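Local coordinates for protein restriction endonuclease LpnPI (Legionella pneumophila subsp. pneumophila str. Philadelphia 1, PDB 4RZL) that probably binds DNA carrying modified cytosine through this N-terminal SRA-like recognition domain, in an enzyme that as a whole acts as a modification-dependent restriction endonuclease, at residues D39-I44 / V67-M72; K46-M51 / K63-L68; M114-T119 / Y181-T186; P130-F135 / A153-P158. One frame throughout, in Å; residues are numbered along the deposited sequence.

Contact 1: D39-I44 / V67-M72; sequences DPISKI and VLYTNM
I41 lays the end of its side chain against the ring of Y69 and one methyl of V67, and a single carbon, CD1, does the touching. CD1 of I41 stands 3.9 Å from CD1 of Y69, close to the root of the ring, and approaches it obliquely. The same methyl lies 4.2 Å from CG1 of V67 and thus bridges two residues whose side chains leave strand 65-70 on the same side. Its reach comes from an extended chain: CG1 of I41 is anti to the carbonyl carbon and chi2 is close to trans (175°), which carries CD1 well clear of the helix backbone. The backbones stay apart accordingly, with the nearest CA atoms, those of I41 and V67, separated by 8.8 Å.

The start of helix 40-44 is fixed by a polar cap. D39 is the N-cap residue, and its OD2 accepts from the backbone N of S42 at 2.8 Å, the donor lying 38° above the carboxylate plane. OG of S42 reaches the same OD2 at 2.5 Å, on the anti lone pair. R55 of the adjoining strand 54-57 adds a salt bridge to OD2, which would probably favour the ionised carboxylate.

No hydrogen bond crosses between 39-44 and 67-72, and the two segments bury 117 Å² in all. Between these two segments, therefore, only apolar contact acts, by dispersion and hydrophobic burial; the polar tie of the short helix to the sheet runs from D39 to R55 on the neighbouring strand.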
loop_
_atom_site.group_PDB
_atom_site.type_symbol
_atom_site.label_atom_id
_atom_site.label_comp_id
_atom_site.label_asym_id
_atom_site.label_seq_id
_atom_site.Cartn_x
_atom_site.Cartn_y
_atom_site.Cartn_z
ATOM N N ASP A 39 11.086 12.919 1.004
ATOM C CA ASP A 39 10.236 11.736 0.941
ATOM C C ASP A 39 10.836 10.667 0.028
ATOM O O ASP A 39 10.977 10.881 -1.177
ATOM C CB ASP A 39 8.843 12.127 0.444
ATOM C CG ASP A 39 7.992 10.929 0.087
ATOM O OD1 ASP A 39 7.625 10.180 1.008
ATOM O OD2 ASP A 39 7.697 10.727 -1.111
ATOM N N PRO A 40 11.168 9.499 0.594
ATOM C CA PRO A 40 11.781 8.456 -0.239
ATOM C C PRO A 40 10.832 7.842 -1.263
ATOM O O PRO A 40 11.282 7.509 -2.362
ATOM C CB PRO A 40 12.236 7.402 0.786
ATOM C CG PRO A 40 11.364 7.629 1.983
ATOM C CD PRO A 40 11.108 9.119 2.016
ATOM N N ILE A 41 9.551 7.699 -0.931
ATOM C CA ILE A 41 8.625 7.031 -1.826
ATOM C C ILE A 41 8.507 7.717 -3.192
ATOM O O ILE A 41 8.528 7.045 -4.223
ATOM C CB ILE A 41 7.220 6.928 -1.203
ATOM C CG1 ILE A 41 7.244 5.937 -0.041
ATOM C CG2 ILE A 41 6.209 6.462 -2.243
ATOM C CD1 ILE A 41 5.941 5.844 0.709
ATOM N N SER A 42 8.377 9.046 -3.209
ATOM C CA SER A 42 8.211 9.762 -4.476
ATOM C C SER A 42 9.504 9.772 -5.299
ATOM O O SER A 42 9.475 9.971 -6.509
ATOM C CB SER A 42 7.717 11.200 -4.241
ATOM O OG SER A 42 8.496 11.852 -3.254
ATOM N N LYS A 43 10.640 9.559 -4.652
ATOM C CA LYS A 43 11.900 9.455 -5.393
ATOM C C LYS A 43 12.036 8.094 -6.081
ATOM O O LYS A 43 12.522 7.996 -7.207
ATOM C CB LYS A 43 13.088 9.691 -4.473
ATOM C CG LYS A 43 14.372 9.949 -5.241
ATOM C CD LYS A 43 15.436 10.479 -4.318
ATOM C CE LYS A 43 16.631 10.967 -5.102
ATOM N NZ LYS A 43 17.674 11.446 -4.168
ATOM N N ILE A 44 11.600 7.045 -5.391
ATOM C CA ILE A 44 11.629 5.695 -5.939
ATOM C C ILE A 44 10.678 5.564 -7.120
ATOM O O ILE A 44 10.999 4.943 -8.135
ATOM C CB ILE A 44 11.236 4.652 -4.870
ATOM C CG1 ILE A 44 12.170 4.738 -3.669
ATOM C CG2 ILE A 44 11.228 3.240 -5.457
ATOM C CD1 ILE A 44 11.698 3.907 -2.467
ATOM N N VAL A 67 -0.241 3.529 -3.742
ATOM C CA VAL A 67 0.679 3.305 -2.651
ATOM C C VAL A 67 -0.047 3.568 -1.331
ATOM O O VAL A 67 -0.742 4.575 -1.175
ATOM C CB VAL A 67 1.942 4.202 -2.764
ATOM C CG1 VAL A 67 2.727 4.179 -1.476
ATOM C CG2 VAL A 67 2.805 3.751 -3.923
ATOM N N LEU A 68 0.090 2.631 -0.404
ATOM C CA LEU A 68 -0.417 2.789 0.944
ATOM C C LEU A 68 0.757 2.976 1.870
ATOM O O LEU A 68 1.691 2.173 1.869
ATOM C CB LEU A 68 -1.240 1.579 1.389
ATOM C CG LEU A 68 -2.424 1.206 0.500
ATOM C CD1 LEU A 68 -3.161 0.027 1.129
ATOM C CD2 LEU A 68 -3.330 2.409 0.299
ATOM N N TYR A 69 0.697 4.025 2.678
ATOM C CA TYR A 69 1.792 4.356 3.565
ATOM C C TYR A 69 1.267 4.549 4.979
ATOM O O TYR A 69 0.288 5.260 5.200
ATOM C CB TYR A 69 2.516 5.619 3.062
ATOM C CG TYR A 69 3.486 6.165 4.060
ATOM C CD1 TYR A 69 4.633 5.459 4.372
ATOM C CD2 TYR A 69 3.254 7.373 4.707
ATOM C CE1 TYR A 69 5.529 5.929 5.295
ATOM C CE2 TYR A 69 4.155 7.860 5.638
ATOM C CZ TYR A 69 5.299 7.125 5.922
ATOM O OH TYR A 69 6.221 7.562 6.839
ATOM N N THR A 70 1.907 3.901 5.942
ATOM C CA THR A 70 1.490 4.057 7.319
ATOM C C THR A 70 2.699 4.201 8.240
ATOM O O THR A 70 3.758 3.620 7.992
ATOM C CB THR A 70 0.640 2.868 7.790
ATOM O OG1 THR A 70 0.431 2.978 9.201
ATOM C CG2 THR A 70 1.334 1.557 7.504
ATOM N N ASN A 71 2.546 4.962 9.315
ATOM C CA ASN A 71 3.650 5.132 10.250
ATOM C C ASN A 71 3.634 4.095 11.373
ATOM O O ASN A 71 4.604 3.975 12.118
ATOM C CB ASN A 71 3.663 6.554 10.829
ATOM C CG ASN A 71 2.423 6.885 11.645
ATOM O OD1 ASN A 71 1.761 6.005 12.205
ATOM N ND2 ASN A 71 2.113 8.174 11.728
ATOM N N MET A 72 2.529 3.359 11.490
ATOM C CA MET A 72 2.361 2.326 12.523
ATOM C C MET A 72 2.584 2.834 13.960
ATOM O O MET A 72 2.914 2.053 14.852
ATOM C CB MET A 72 3.303 1.145 12.253
ATOM C CG MET A 72 3.281 0.648 10.815
ATOM S SD MET A 72 2.143 -0.728 10.534
ATOM C CE MET A 72 3.048 -2.048 11.324
#

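Contact 2: K46-M51 / K63-L68; sequences KGIGNM and KKLIVL
I48 packs a loop onto strand 65-70 of the large mixed sheet at and just after a classic beta bulge, in which K64 and L65 both face A57 of the antiparallel strand 54-57. The loop 46-51 runs between helix 40-44 and strand 54-57, has no regular secondary structure of its own, and meets segment 63-68 through this one isoleucine.

The interaction across the contact is wholly apolar. L65 and V67 alternate with I66 along the strand, so both direct their side chains toward the loop while I66 turns to the other side of the sheet. I48 fits between them: its side chain crosses that of L65 at about a right angle and meets that of V67 at a slant. The two segments bury 124 Å² together, and all three touching residues are buried. The CA atoms of I48 and V67, the nearest pair, are still 7.8 Å apart, which leaves the span to be filled by side chains.

Polar bonds serve the surroundings instead, and none joins the two segments. G49 O accepts from R55, tying the loop to strand 54-57, while the backbone of I66 pairs with P131 and with F133, at the start of the parallel strand 132-137.

The fit depends on the bent end of I48, whose chi2 of -72° folds CD1 back from the extended form; that methyl lies 3.9 Å from CG2 of V67 and 4.0 Å from CD2 of L65.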
loop_
_atom_site.group_PDB
_atom_site.type_symbol
_atom_site.label_atom_id
_atom_site.label_comp_id
_atom_site.label_asym_id
_atom_site.label_seq_id
_atom_site.Cartn_x
_atom_site.Cartn_y
_atom_site.Cartn_z
ATOM N N LYS A 46 8.415 7.591 -9.731
ATOM C CA LYS A 46 7.968 8.802 -10.401
ATOM C C LYS A 46 6.488 8.674 -10.741
ATOM O O LYS A 46 6.057 7.659 -11.302
ATOM C CB LYS A 46 8.784 9.058 -11.675
ATOM C CG LYS A 46 10.257 9.356 -11.424
ATOM C CD LYS A 46 10.933 9.881 -12.695
ATOM C CE LYS A 46 12.455 9.838 -12.596
ATOM N NZ LYS A 46 12.972 10.510 -11.375
ATOM N N GLY A 47 5.708 9.695 -10.394
ATOM C CA GLY A 47 4.277 9.656 -10.635
ATOM C C GLY A 47 3.493 9.588 -9.341
ATOM O O GLY A 47 2.282 9.786 -9.333
ATOM N N ILE A 48 4.195 9.293 -8.249
ATOM C CA ILE A 48 3.596 9.209 -6.921
ATOM C C ILE A 48 3.953 10.465 -6.126
ATOM O O ILE A 48 5.115 10.856 -6.083
ATOM C CB ILE A 48 4.077 7.940 -6.159
ATOM C CG1 ILE A 48 3.521 6.668 -6.808
ATOM C CG2 ILE A 48 3.668 7.987 -4.696
ATOM C CD1 ILE A 48 2.023 6.460 -6.571
ATOM N N GLY A 49 2.959 11.092 -5.496
ATOM C CA GLY A 49 3.184 12.300 -4.719
ATOM C C GLY A 49 4.046 12.069 -3.489
ATOM O O GLY A 49 4.350 10.927 -3.134
ATOM N N ASN A 50 4.453 13.144 -2.826
ATOM C CA ASN A 50 5.397 12.988 -1.732
ATOM C C ASN A 50 4.779 13.082 -0.341
ATOM O O ASN A 50 5.503 13.199 0.646
ATOM C CB ASN A 50 6.555 13.993 -1.865
ATOM C CG ASN A 50 6.097 15.437 -1.869
ATOM O OD1 ASN A 50 5.016 15.765 -1.391
ATOM N ND2 ASN A 50 6.944 16.315 -2.384
ATOM N N MET A 51 3.450 13.003 -0.263
ATOM C CA MET A 51 2.746 13.100 1.024
ATOM C C MET A 51 1.456 12.282 1.077
ATOM O O MET A 51 0.759 12.152 0.078
ATOM C CB MET A 51 2.409 14.561 1.358
ATOM C CG MET A 51 3.324 15.187 2.409
ATOM N N LYS A 63 -6.672 4.173 -11.540
ATOM C CA LYS A 63 -5.259 4.479 -11.402
ATOM C C LYS A 63 -4.324 3.401 -11.949
ATOM O O LYS A 63 -4.735 2.271 -12.213
ATOM C CB LYS A 63 -4.958 4.736 -9.932
ATOM C CG LYS A 63 -5.931 5.707 -9.273
ATOM C CD LYS A 63 -5.801 7.102 -9.878
ATOM C CE LYS A 63 -6.896 8.034 -9.378
ATOM N NZ LYS A 63 -6.769 9.407 -9.944
ATOM N N LYS A 64 -3.062 3.777 -12.122
ATOM C CA LYS A 64 -2.027 2.866 -12.590
ATOM C C LYS A 64 -1.360 2.151 -11.417
ATOM O O LYS A 64 -0.838 1.049 -11.558
ATOM C CB LYS A 64 -0.966 3.633 -13.393
ATOM C CG LYS A 64 -1.449 4.236 -14.710
ATOM C CD LYS A 64 -1.616 3.174 -15.786
ATOM N N LEU A 65 -1.350 2.811 -10.267
ATOM C CA LEU A 65 -0.684 2.292 -9.074
ATOM C C LEU A 65 -1.244 2.990 -7.860
ATOM O O LEU A 65 -1.511 4.196 -7.897
ATOM C CB LEU A 65 0.837 2.503 -9.130
ATOM C CG LEU A 65 1.615 2.130 -7.854
ATOM C CD1 LEU A 65 1.696 0.616 -7.680
ATOM C CD2 LEU A 65 3.014 2.748 -7.814
ATOM N N ILE A 66 -1.424 2.237 -6.785
ATOM C CA ILE A 66 -1.746 2.837 -5.506
ATOM C C ILE A 66 -0.668 2.516 -4.478
ATOM O O ILE A 66 -0.232 1.378 -4.348
ATOM C CB ILE A 66 -3.117 2.361 -5.018
ATOM C CG1 ILE A 66 -4.213 3.020 -5.869
ATOM C CG2 ILE A 66 -3.295 2.663 -3.547
ATOM C CD1 ILE A 66 -5.559 2.450 -5.641
ATOM N N VAL A 67 -0.241 3.529 -3.742
ATOM C CA VAL A 67 0.679 3.305 -2.651
ATOM C C VAL A 67 -0.047 3.568 -1.331
ATOM O O VAL A 67 -0.742 4.575 -1.175
ATOM C CB VAL A 67 1.942 4.202 -2.764
ATOM C CG1 VAL A 67 2.727 4.179 -1.476
ATOM C CG2 VAL A 67 2.805 3.751 -3.923
ATOM N N LEU A 68 0.090 2.631 -0.404
ATOM C CA LEU A 68 -0.417 2.789 0.944
ATOM C C LEU A 68 0.757 2.976 1.870
ATOM O O LEU A 68 1.691 2.173 1.869
ATOM C CB LEU A 68 -1.240 1.579 1.389
ATOM C CG LEU A 68 -2.424 1.206 0.500
ATOM C CD1 LEU A 68 -3.161 0.027 1.129
ATOM C CD2 LEU A 68 -3.330 2.409 0.299
#

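Contact 3: M114-T119 / Y181-T186; sequences MLFDST and YRAIFT
The ring of F116 turns its edge to one face of the F185 ring, a T-shaped pair with planes at 67° and centroids 5.3 Å apart. CZ of F116 stands over the F185 face, displaced toward the rim, and CE1 of F116 comes 3.8 Å from CZ of F185. A second stretch of the F116 edge meets the backbone: the carbonyl oxygen of I184 lies in the ring plane, 3.4 Å from CE2 of F116. CB of A183 approaches the same ring obliquely, 3.8 Å from CZ of F116, so the far end of the phenyl group is bounded by three successive residues of the strand.

The ring spans the gap between helix 108-119 and strand 176-187, whose local axes pass 10.8 Å apart at 51°. CG of F116 is anti to its carbonyl carbon (chi1 -78°), which sends the ring out from the helix toward the strand. P155 of strand 147-155 also packs on F116. Within the helix, L115 O accepts from both N and OG1 of T119, which arrive from opposite faces of its carbonyl plane.

No conventional hydrogen bond links the segments. The partly positive C-H rim of F116 faces a pi cloud and an in-plane carbonyl oxygen, an arrangement consistent with weak electrostatic attraction added to dispersion in a fully buried helix-to-sheet contact.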
loop_
_atom_site.group_PDB
_atom_site.type_symbol
_atom_site.label_atom_id
_atom_site.label_comp_id
_atom_site.label_asym_id
_atom_site.label_seq_id
_atom_site.Cartn_x
_atom_site.Cartn_y
_atom_site.Cartn_z
ATOM N N MET A 114 -14.338 1.527 -3.892
ATOM C CA MET A 114 -14.349 1.120 -5.301
ATOM C C MET A 114 -13.533 -0.144 -5.549
ATOM O O MET A 114 -13.976 -1.039 -6.268
ATOM C CB MET A 114 -13.814 2.244 -6.186
ATOM C CG MET A 114 -14.793 3.392 -6.370
ATOM S SD MET A 114 -14.039 4.706 -7.330
ATOM C CE MET A 114 -13.264 3.736 -8.630
ATOM N N LEU A 115 -12.353 -0.202 -4.936
ATOM C CA LEU A 115 -11.435 -1.319 -5.117
ATOM C C LEU A 115 -12.001 -2.620 -4.560
ATOM O O LEU A 115 -11.909 -3.662 -5.206
ATOM C CB LEU A 115 -10.099 -1.025 -4.448
ATOM C CG LEU A 115 -9.260 0.109 -5.003
ATOM C CD1 LEU A 115 -7.988 0.200 -4.182
ATOM C CD2 LEU A 115 -8.946 -0.143 -6.438
ATOM N N PHE A 116 -12.595 -2.571 -3.370
ATOM C CA PHE A 116 -13.162 -3.797 -2.808
ATOM C C PHE A 116 -14.455 -4.216 -3.538
ATOM O O PHE A 116 -14.664 -5.409 -3.796
ATOM C CB PHE A 116 -13.394 -3.636 -1.299
ATOM C CG PHE A 116 -12.132 -3.782 -0.494
ATOM C CD1 PHE A 116 -11.211 -2.735 -0.429
ATOM C CD2 PHE A 116 -11.833 -4.982 0.139
ATOM C CE1 PHE A 116 -10.025 -2.875 0.290
ATOM C CE2 PHE A 116 -10.642 -5.133 0.858
ATOM C CZ PHE A 116 -9.740 -4.072 0.936
ATOM N N ASP A 117 -15.282 -3.250 -3.930
ATOM C CA ASP A 117 -16.496 -3.572 -4.692
ATOM C C ASP A 117 -16.151 -4.211 -6.050
ATOM O O ASP A 117 -16.797 -5.154 -6.475
ATOM C CB ASP A 117 -17.366 -2.322 -4.895
ATOM C CG ASP A 117 -18.019 -1.840 -3.585
ATOM O OD1 ASP A 117 -17.961 -2.580 -2.579
ATOM O OD2 ASP A 117 -18.614 -0.740 -3.569
ATOM N N SER A 118 -15.137 -3.680 -6.724
ATOM C CA SER A 118 -14.624 -4.280 -7.949
ATOM C C SER A 118 -14.159 -5.720 -7.701
ATOM O O SER A 118 -14.474 -6.643 -8.465
ATOM C CB SER A 118 -13.461 -3.444 -8.499
ATOM O OG SER A 118 -12.847 -4.083 -9.602
ATOM N N THR A 119 -13.436 -5.909 -6.608
ATOM C CA THR A 119 -12.877 -7.218 -6.279
ATOM C C THR A 119 -13.967 -8.275 -6.069
ATOM O O THR A 119 -13.809 -9.435 -6.464
ATOM C CB THR A 119 -11.984 -7.107 -5.026
ATOM O OG1 THR A 119 -10.876 -6.251 -5.331
ATOM C CG2 THR A 119 -11.461 -8.463 -4.564
ATOM N N TYR A 181 -12.729 3.420 7.353
ATOM C CA TYR A 181 -12.609 2.048 6.873
ATOM C C TYR A 181 -11.482 1.291 7.559
ATOM O O TYR A 181 -10.397 1.827 7.815
ATOM C CB TYR A 181 -12.382 2.025 5.363
ATOM C CG TYR A 181 -13.647 2.133 4.541
ATOM C CD1 TYR A 181 -14.771 1.353 4.831
ATOM C CD2 TYR A 181 -13.731 3.040 3.498
ATOM C CE1 TYR A 181 -15.927 1.468 4.081
ATOM C CE2 TYR A 181 -14.884 3.160 2.741
ATOM C CZ TYR A 181 -15.973 2.374 3.038
ATOM O OH TYR A 181 -17.104 2.498 2.276
ATOM N N ARG A 182 -11.762 0.034 7.861
ATOM C CA ARG A 182 -10.732 -0.939 8.174
ATOM C C ARG A 182 -10.683 -1.894 6.988
ATOM O O ARG A 182 -11.661 -2.595 6.702
ATOM C CB ARG A 182 -11.047 -1.669 9.479
ATOM C CG ARG A 182 -10.102 -2.796 9.842
ATOM C CD ARG A 182 -10.648 -3.460 11.086
ATOM N NE ARG A 182 -9.784 -4.481 11.647
ATOM C CZ ARG A 182 -9.928 -5.782 11.418
ATOM N NH1 ARG A 182 -10.892 -6.209 10.612
ATOM N NH2 ARG A 182 -9.104 -6.652 11.989
ATOM N N ALA A 183 -9.564 -1.890 6.273
ATOM C CA ALA A 183 -9.450 -2.641 5.022
ATOM C C ALA A 183 -8.412 -3.741 5.144
ATOM O O ALA A 183 -7.328 -3.505 5.663
ATOM C CB ALA A 183 -9.082 -1.696 3.859
ATOM N N ILE A 184 -8.726 -4.928 4.629
ATOM C CA ILE A 184 -7.821 -6.071 4.738
ATOM C C ILE A 184 -7.300 -6.479 3.347
ATOM O O ILE A 184 -8.074 -6.665 2.410
ATOM C CB ILE A 184 -8.518 -7.264 5.430
ATOM C CG1 ILE A 184 -9.052 -6.832 6.803
ATOM C CG2 ILE A 184 -7.572 -8.488 5.535
ATOM C CD1 ILE A 184 -9.520 -7.976 7.697
ATOM N N PHE A 185 -5.980 -6.584 3.225
ATOM C CA PHE A 185 -5.319 -6.884 1.957
ATOM C C PHE A 185 -4.501 -8.161 2.046
ATOM O O PHE A 185 -4.079 -8.551 3.133
ATOM C CB PHE A 185 -4.384 -5.740 1.542
ATOM C CG PHE A 185 -5.084 -4.430 1.293
ATOM C CD1 PHE A 185 -5.344 -3.548 2.337
ATOM C CD2 PHE A 185 -5.492 -4.084 0.018
ATOM C CE1 PHE A 185 -5.989 -2.334 2.098
ATOM C CE2 PHE A 185 -6.136 -2.870 -0.227
ATOM C CZ PHE A 185 -6.381 -1.999 0.809
ATOM N N THR A 186 -4.256 -8.769 0.886
ATOM C CA THR A 186 -3.363 -9.912 0.745
ATOM C C THR A 186 -2.021 -9.464 0.186
ATOM O O THR A 186 -1.974 -8.757 -0.821
ATOM C CB THR A 186 -3.934 -10.972 -0.215
ATOM O OG1 THR A 186 -5.202 -11.417 0.264
ATOM C CG2 THR A 186 -2.958 -12.157 -0.366
#

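Contact 4: P130-F135 / A153-P158; sequences PPIFIF and AVPGYP
I132 and A153 face each other where strands 132-137 and 147-155 pair as an antiparallel hairpin. Followed outward, I132 begins with CB 3.4 Å from the carbonyl oxygen of A153. CG2 runs past the alanine methyl, 4.3 Å from CB of A153, while CG1 passes the same carbonyl at a longer distance. At the tip, CD1 of I132 reaches CD of the P155 ring at 4.2 Å and is still beside A153 O, equally far from it. The shortest apolar approach belongs to I134, whose CD1 meets CB of A153 at 3.5 Å.

The backbone bonding is uneven. A153 N donates to I132 O at 2.7 Å with an N-H...O angle of 160°, whereas the return bond from I132 N to A153 O is weak, being 3.5 Å long and bent to 134°. The axes of the short strand segments cross at 116°, far from antiparallel. A water enters beside the weak bond and donates both to P130 O and, at 2.6 Å, to A153 O, joining the segments where direct pairing is weak.

The contact lies deep in the domain. I132 also packs on F185 of strand 176-187 and L115 of helix 108-119, P155 touches F116 and T119 of that helix, and F214 of helix 212-220 packs on P131 and V154.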
loop_
_atom_site.group_PDB
_atom_site.type_symbol
_atom_site.label_atom_id
_atom_site.label_comp_id
_atom_site.label_asym_id
_atom_site.label_seq_id
_atom_site.Cartn_x
_atom_site.Cartn_y
_atom_site.Cartn_z
ATOM N N PRO A 130 -5.763 -1.656 -9.518
ATOM C CA PRO A 130 -4.355 -1.522 -9.878
ATOM C C PRO A 130 -3.449 -2.232 -8.879
ATOM O O PRO A 130 -3.897 -2.627 -7.809
ATOM C CB PRO A 130 -4.131 -0.014 -9.813
ATOM C CG PRO A 130 -5.001 0.396 -8.669
ATOM C CD PRO A 130 -6.212 -0.518 -8.696
ATOM N N PRO A 131 -2.166 -2.368 -9.217
ATOM C CA PRO A 131 -1.225 -2.843 -8.210
ATOM C C PRO A 131 -1.246 -1.928 -6.991
ATOM O O PRO A 131 -1.419 -0.714 -7.122
ATOM C CB PRO A 131 0.124 -2.745 -8.922
ATOM C CG PRO A 131 -0.193 -2.774 -10.342
ATOM C CD PRO A 131 -1.518 -2.138 -10.519
ATOM N N ILE A 132 -1.082 -2.506 -5.813
ATOM C CA ILE A 132 -0.967 -1.709 -4.601
ATOM C C ILE A 132 0.384 -2.005 -3.967
ATOM O O ILE A 132 0.752 -3.178 -3.801
ATOM C CB ILE A 132 -2.106 -2.012 -3.609
ATOM C CG1 ILE A 132 -3.446 -1.548 -4.186
ATOM C CG2 ILE A 132 -1.850 -1.338 -2.277
ATOM C CD1 ILE A 132 -4.652 -2.070 -3.430
ATOM N N PHE A 133 1.141 -0.949 -3.674
ATOM C CA PHE A 133 2.409 -1.083 -2.952
ATOM C C PHE A 133 2.252 -0.593 -1.511
ATOM O O PHE A 133 1.730 0.507 -1.269
ATOM C CB PHE A 133 3.530 -0.285 -3.623
ATOM C CG PHE A 133 3.950 -0.800 -4.985
ATOM C CD1 PHE A 133 3.444 -1.981 -5.503
ATOM C CD2 PHE A 133 4.841 -0.072 -5.751
ATOM C CE1 PHE A 133 3.829 -2.433 -6.749
ATOM C CE2 PHE A 133 5.229 -0.520 -7.013
ATOM C CZ PHE A 133 4.720 -1.696 -7.509
ATOM N N ILE A 134 2.719 -1.393 -0.558
ATOM C CA ILE A 134 2.677 -1.013 0.860
ATOM C C ILE A 134 4.040 -0.601 1.388
ATOM O O ILE A 134 5.031 -1.310 1.177
ATOM C CB ILE A 134 2.157 -2.162 1.745
ATOM C CG1 ILE A 134 0.785 -2.635 1.269
ATOM C CG2 ILE A 134 2.122 -1.746 3.234
ATOM C CD1 ILE A 134 0.405 -3.999 1.845
ATOM N N PHE A 135 4.100 0.558 2.041
ATOM C CA PHE A 135 5.317 1.021 2.741
ATOM C C PHE A 135 4.971 1.329 4.186
ATOM O O PHE A 135 3.870 1.829 4.478
ATOM C CB PHE A 135 5.916 2.286 2.096
ATOM C CG PHE A 135 6.465 2.085 0.703
ATOM C CD1 PHE A 135 5.641 2.195 -0.406
ATOM C CD2 PHE A 135 7.818 1.838 0.506
ATOM C CE1 PHE A 135 6.151 2.032 -1.700
ATOM C CE2 PHE A 135 8.340 1.673 -0.770
ATOM C CZ PHE A 135 7.506 1.763 -1.881
ATOM N N ALA A 153 0.287 -5.690 -2.947
ATOM C CA ALA A 153 -0.905 -6.180 -2.270
ATOM C C ALA A 153 -2.144 -6.119 -3.151
ATOM O O ALA A 153 -2.188 -5.369 -4.134
ATOM C CB ALA A 153 -1.154 -5.376 -0.989
ATOM N N VAL A 154 -3.144 -6.927 -2.798
ATOM C CA VAL A 154 -4.432 -6.890 -3.470
ATOM C C VAL A 154 -5.530 -6.901 -2.422
ATOM O O VAL A 154 -5.339 -7.459 -1.334
ATOM C CB VAL A 154 -4.626 -8.076 -4.452
ATOM C CG1 VAL A 154 -3.538 -8.026 -5.542
ATOM C CG2 VAL A 154 -4.626 -9.422 -3.717
ATOM N N PRO A 155 -6.684 -6.293 -2.749
ATOM C CA PRO A 155 -7.814 -6.214 -1.811
ATOM C C PRO A 155 -8.378 -7.577 -1.457
ATOM O O PRO A 155 -8.512 -8.424 -2.339
ATOM C CB PRO A 155 -8.861 -5.373 -2.572
ATOM C CG PRO A 155 -8.046 -4.607 -3.628
ATOM C CD PRO A 155 -6.948 -5.564 -4.008
ATOM N N GLY A 156 -8.722 -7.768 -0.189
ATOM C CA GLY A 156 -9.362 -8.990 0.253
ATOM C C GLY A 156 -8.353 -9.999 0.757
ATOM O O GLY A 156 -7.137 -9.759 0.733
ATOM N N TYR A 157 -8.859 -11.137 1.210
ATOM C CA TYR A 157 -8.008 -12.185 1.763
ATOM C C TYR A 157 -8.743 -13.519 1.638
ATOM O O TYR A 157 -9.947 -13.565 1.858
ATOM C CB TYR A 157 -7.648 -11.886 3.235
ATOM C CG TYR A 157 -6.530 -12.776 3.731
ATOM C CD1 TYR A 157 -5.202 -12.428 3.526
ATOM C CD2 TYR A 157 -6.803 -13.988 4.354
ATOM C CE1 TYR A 157 -4.175 -13.252 3.944
ATOM C CE2 TYR A 157 -5.781 -14.828 4.774
ATOM C CZ TYR A 157 -4.472 -14.453 4.564
ATOM O OH TYR A 157 -3.453 -15.277 4.975
ATOM N N PRO A 158 -8.026 -14.601 1.267
ATOM C CA PRO A 158 -8.708 -15.902 1.134
ATOM C C PRO A 158 -9.456 -16.290 2.404
ATOM O O PRO A 158 -8.882 -16.239 3.494
ATOM C CB PRO A 158 -7.568 -16.888 0.831
ATOM C CG PRO A 158 -6.286 -16.153 1.118
ATOM C CD PRO A 158 -6.587 -14.689 0.942
HETATM O O HOH W 1 -4.066 -4.630 -5.843
#

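In the fold
All four contacts are buried, and contact 4 lies nearest the centre of the chain, about 6 Å from it to the contact's own centre. Contacts 1 and 2 share V67 and place the helix 40-44 and the loop after it side by side on strand 65-70. Contacts 3 and 4 meet along neighbouring strands, where T186 OG1 bonds to G156 O and T186 N probably to V154 O; contacts 1 and 3 lie on opposite sides of the centre. Strand 132-137 joins the two pairs by pairing with strand 65-70. Chemistry follows place: a methyl on a tyrosine ring and a valine in contact 1, purely aliphatic packing in contact 2, an aromatic pair in contact 3, and, in contact 4 alone, backbone hydrogen bonds and a bridging water.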